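PDB 1L8W: VlsE1, which is a variable surface lipoprotein of the Lyme disease spirochaete whose antigenic switching is thought to serve evasion of the host immune response. Local coordinates for residues Gly314-Thr317 and Gly318-Asp322; Lys157-Ala160 and Lys161-Glu165. One frame throughout, in Å; residues are numbered along the deposited sequence.

Contact 1 (Gly314-Thr317 and Gly318-Asp322); sequences GAIT and GLIGD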
loop_
_atom_site.group_PDB
_atom_site.type_symbol
_atom_site.label_atom_id
_atom_site.label_comp_id
_atom_site.label_asym_id
_atom_site.label_seq_id
_atom_site.Cartn_x
_atom_site.Cartn_y
_atom_site.Cartn_z
ATOM N N GLY A 314 8.228 2.897 1.314
ATOM C CA GLY A 314 9.638 3.112 1.061
ATOM C C GLY A 314 9.865 3.277 -0.432
ATOM O O GLY A 314 10.670 4.103 -0.853
ATOM N N ALA A 315 9.144 2.508 -1.243
ATOM C CA ALA A 315 9.299 2.613 -2.689
ATOM C C ALA A 315 8.759 3.967 -3.186
ATOM O O ALA A 315 9.309 4.568 -4.113
ATOM C CB ALA A 315 8.576 1.443 -3.387
ATOM N N ILE A 316 7.684 4.443 -2.562
ATOM C CA ILE A 316 7.102 5.724 -2.936
ATOM C C ILE A 316 8.144 6.791 -2.623
ATOM O O ILE A 316 8.370 7.709 -3.415
ATOM C CB ILE A 316 5.792 6.003 -2.150
ATOM C CG1 ILE A 316 4.676 5.077 -2.651
ATOM C CG2 ILE A 316 5.379 7.457 -2.311
ATOM C CD1 ILE A 316 3.362 5.236 -1.908
ATOM N N THR A 317 8.798 6.642 -1.479
ATOM C CA THR A 317 9.842 7.568 -1.065
ATOM C C THR A 317 10.989 7.568 -2.083
ATOM O O THR A 317 11.495 8.625 -2.463
ATOM C CB THR A 317 10.379 7.181 0.325
ATOM O OG1 THR A 317 9.344 7.361 1.295
ATOM C CG2 THR A 317 11.580 8.036 0.712
ATOM N N GLY A 318 11.391 6.381 -2.530
ATOM C CA GLY A 318 12.469 6.294 -3.499
ATOM C C GLY A 318 12.070 6.895 -4.836
ATOM O O GLY A 318 12.842 7.626 -5.454
ATOM N N LEU A 319 10.855 6.583 -5.278
ATOM C CA LEU A 319 10.332 7.089 -6.543
ATOM C C LEU A 319 10.278 8.613 -6.519
ATOM O O LEU A 319 10.819 9.285 -7.397
ATOM C CB LEU A 319 8.931 6.538 -6.780
ATOM C CG LEU A 319 8.247 7.052 -8.048
ATOM C CD1 LEU A 319 8.950 6.448 -9.265
ATOM C CD2 LEU A 319 6.768 6.686 -8.047
ATOM N N ILE A 320 9.622 9.160 -5.504
ATOM C CA ILE A 320 9.511 10.607 -5.372
ATOM C C ILE A 320 10.892 11.239 -5.276
ATOM O O ILE A 320 11.183 12.228 -5.955
ATOM C CB ILE A 320 8.668 10.971 -4.127
ATOM C CG1 ILE A 320 7.206 10.599 -4.382
ATOM C CG2 ILE A 320 8.815 12.453 -3.795
ATOM C CD1 ILE A 320 6.304 10.782 -3.192
ATOM N N GLY A 321 11.747 10.658 -4.442
ATOM C CA GLY A 321 13.093 11.179 -4.267
ATOM C C GLY A 321 13.856 11.326 -5.574
ATOM O O GLY A 321 14.590 12.298 -5.770
ATOM N N ASP A 322 13.688 10.360 -6.475
ATOM C CA ASP A 322 14.365 10.415 -7.759
ATOM C C ASP A 322 13.699 11.400 -8.708
ATOM O O ASP A 322 14.377 12.141 -9.412
ATOM C CB ASP A 322 14.408 9.032 -8.411
ATOM C CG ASP A 322 15.288 8.057 -7.651
ATOM O OD1 ASP A 322 16.356 8.467 -7.143
ATOM O OD2 ASP A 322 14.916 6.870 -7.576
#

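Contact 2 (Lys157-Ala160 and Lys161-Glu165); sequences KGIA and KGIKE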
loop_
_atom_site.group_PDB
_atom_site.type_symbol
_atom_site.label_atom_id
_atom_site.label_comp_id
_atom_site.label_asym_id
_atom_site.label_seq_id
_atom_site.Cartn_x
_atom_site.Cartn_y
_atom_site.Cartn_z
ATOM N N LYS A 157 -9.878 2.520 -2.116
ATOM C CA LYS A 157 -9.779 3.074 -3.464
ATOM C C LYS A 157 -9.063 4.402 -3.512
ATOM O O LYS A 157 -8.339 4.685 -4.473
ATOM C CB LYS A 157 -11.164 3.226 -4.094
ATOM C CG LYS A 157 -11.833 1.915 -4.437
ATOM C CD LYS A 157 -12.979 2.138 -5.406
ATOM C CE LYS A 157 -14.047 3.030 -4.806
ATOM N NZ LYS A 157 -14.559 2.446 -3.535
ATOM N N GLY A 158 -9.272 5.224 -2.483
ATOM C CA GLY A 158 -8.619 6.519 -2.442
ATOM C C GLY A 158 -7.126 6.381 -2.231
ATOM O O GLY A 158 -6.326 7.097 -2.832
ATOM N N ILE A 159 -6.732 5.456 -1.366
ATOM C CA ILE A 159 -5.314 5.268 -1.118
ATOM C C ILE A 159 -4.659 4.778 -2.406
ATOM O O ILE A 159 -3.575 5.234 -2.770
ATOM C CB ILE A 159 -5.089 4.279 0.048
ATOM C CG1 ILE A 159 -5.529 4.940 1.361
ATOM C CG2 ILE A 159 -3.616 3.877 0.148
ATOM C CD1 ILE A 159 -5.359 4.056 2.575
ATOM N N ALA A 160 -5.337 3.868 -3.103
ATOM C CA ALA A 160 -4.822 3.325 -4.361
ATOM C C ALA A 160 -4.711 4.416 -5.435
ATOM O O ALA A 160 -3.676 4.559 -6.099
ATOM C CB ALA A 160 -5.729 2.198 -4.851
ATOM N N LYS A 161 -5.777 5.196 -5.593
ATOM C CA LYS A 161 -5.788 6.251 -6.588
ATOM C C LYS A 161 -4.706 7.266 -6.282
ATOM O O LYS A 161 -4.052 7.782 -7.192
ATOM C CB LYS A 161 -7.157 6.932 -6.629
ATOM C CG LYS A 161 -7.232 8.087 -7.608
ATOM C CD LYS A 161 -8.634 8.662 -7.662
ATOM C CE LYS A 161 -8.718 9.822 -8.642
ATOM N NZ LYS A 161 -10.100 10.367 -8.719
ATOM N N GLY A 162 -4.515 7.556 -4.999
ATOM C CA GLY A 162 -3.490 8.509 -4.621
ATOM C C GLY A 162 -2.147 7.976 -5.077
ATOM O O GLY A 162 -1.355 8.689 -5.686
ATOM N N ILE A 163 -1.903 6.703 -4.780
ATOM C CA ILE A 163 -0.659 6.050 -5.165
ATOM C C ILE A 163 -0.485 6.045 -6.683
ATOM O O ILE A 163 0.610 6.280 -7.181
ATOM C CB ILE A 163 -0.607 4.611 -4.625
ATOM C CG1 ILE A 163 -0.515 4.650 -3.100
ATOM C CG2 ILE A 163 0.574 3.864 -5.229
ATOM C CD1 ILE A 163 -0.331 3.304 -2.453
ATOM N N LYS A 164 -1.562 5.786 -7.420
ATOM C CA LYS A 164 -1.478 5.805 -8.877
ATOM C C LYS A 164 -1.091 7.210 -9.348
ATOM O O LYS A 164 -0.232 7.368 -10.221
ATOM C CB LYS A 164 -2.812 5.401 -9.515
ATOM C CG LYS A 164 -2.786 5.466 -11.050
ATOM C CD LYS A 164 -3.986 4.774 -11.682
ATOM C CE LYS A 164 -5.203 5.676 -11.735
ATOM N NZ LYS A 164 -5.093 6.720 -12.797
ATOM N N GLU A 165 -1.723 8.230 -8.769
ATOM C CA GLU A 165 -1.428 9.617 -9.129
ATOM C C GLU A 165 0.022 9.968 -8.811
ATOM O O GLU A 165 0.693 10.664 -9.579
ATOM C CB GLU A 165 -2.375 10.569 -8.390
ATOM C CG GLU A 165 -3.699 10.831 -9.124
ATOM C CD GLU A 165 -4.819 11.307 -8.207
ATOM O OE1 GLU A 165 -4.548 12.073 -7.257
ATOM O OE2 GLU A 165 -5.985 10.922 -8.450
#

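Contact 1 (Gly314-Thr317 and Gly318-Asp322)
Gly314-Thr317 and Gly318-Asp322 are successive turns of the long helix 294-333, joined by four i to i+4 backbone hydrogen bonds. Gly318 N donates to Gly314 O at 2.9 Å, and Leu319 N, Ile320 N and Gly321 N reach Ala315 O, Ile316 O and Thr317 O in the same way. The straightest runs from Ile320 N to Ile316 O, with an angle of 172° at the hydrogen. The side chains of these two isoleucines lie side by side and point the same way. Ile316 CG2, set anti to its own backbone nitrogen, meets Ile320 CD1 at 3.6 Å, while Ile320 CG1 sits 3.3 Å from Ile316 O. Tyr65, Val69 and Leu73 of helix 59-80 and Ile166 of helix 153-170 pack against this pair. Leu319 brings its CB to 3.3 Å from Ala315 O and its side chain to Val167 and Ala170. Thr317 OG1, carried beside the backbone nitrogen (chi1 -66°), is hydrogen-bonded to Leu313 O and Tyr65 OH. The two isoleucines thus give successive turns one apolar face, set against helices 59-80 and 153-170, while the threonine hydroxyl is satisfied both within its own helix and by Tyr65 of helix 59-80.

Contact 2 (Lys157-Ala160 and Lys161-Glu165)
Ile163 meets Ile159 one turn earlier, and the closest approach made by its side chain is aliphatic carbon to a carbonyl: Ile163 CG1 stands 3.1 Å from Ile159 O. With CG1 beside its backbone nitrogen (chi1 -67°), the branch is held beside the oxygen that Ile163 N also engages, in a 3.0 Å hydrogen bond to Ile159 O. The methyls meet more loosely, Ile159 CG2 lying 4.2 Å from Ile163 CD1. The flanking lysines use their first carbons similarly, Lys161 CB resting 3.3 Å from Lys157 O and Lys164 CB 3.6 Å from Ala160 O.

The backbone of helix 153-170 sets the spacing. Lys161 N bonds to Lys157 O and Gly162 N to Gly158 O, while Lys164 N approaches Ala160 O at 2.8 Å with a C=O...N angle of 160°, the other three donors being tilted out of their carbonyl planes. Farther out, Ile163 packs on Leu224 and Ile227 of helix 220-230, Ala160 on Ile227 and on Ile248 of helix 247-252, and Ile159 on Ala131 at the end of helix 106-131. Lys161 extends fully from CG onward, Lys157 bends back to a weak hydrogen bond with Lys153 O, and Lys164 bends at its last two torsions, its NZ having long, weak ion pairs with Asp232 and Glu168.

The isoleucine and alanine face is therefore apolar, with its backbone polar groups paired along the helix; Glu165 OE1 adds one polar bond to Thr127 OG1 of helix 106-131, and the lysine ends lead away from the 157-165 contact.

Two turns of two different helices show how one kind of local contact recurs across a helical bundle. Contact 2 comes first along the chain, in helix 153-170, and contact 1 follows in helix 294-333, the last helix modelled; their centres are about 15 Å apart. The two touch directly where Ile316 CD1 packs on Ile163 CG1 at 4.1 Å, and Leu224 of helix 220-230 lies against both of these isoleucines. Residues far apart in sequence thus share one apolar seam. Contact 1 also faces helix 59-80, contact 2 helix 106-131, tying early and late parts of this largely helical surface antigen into a common core.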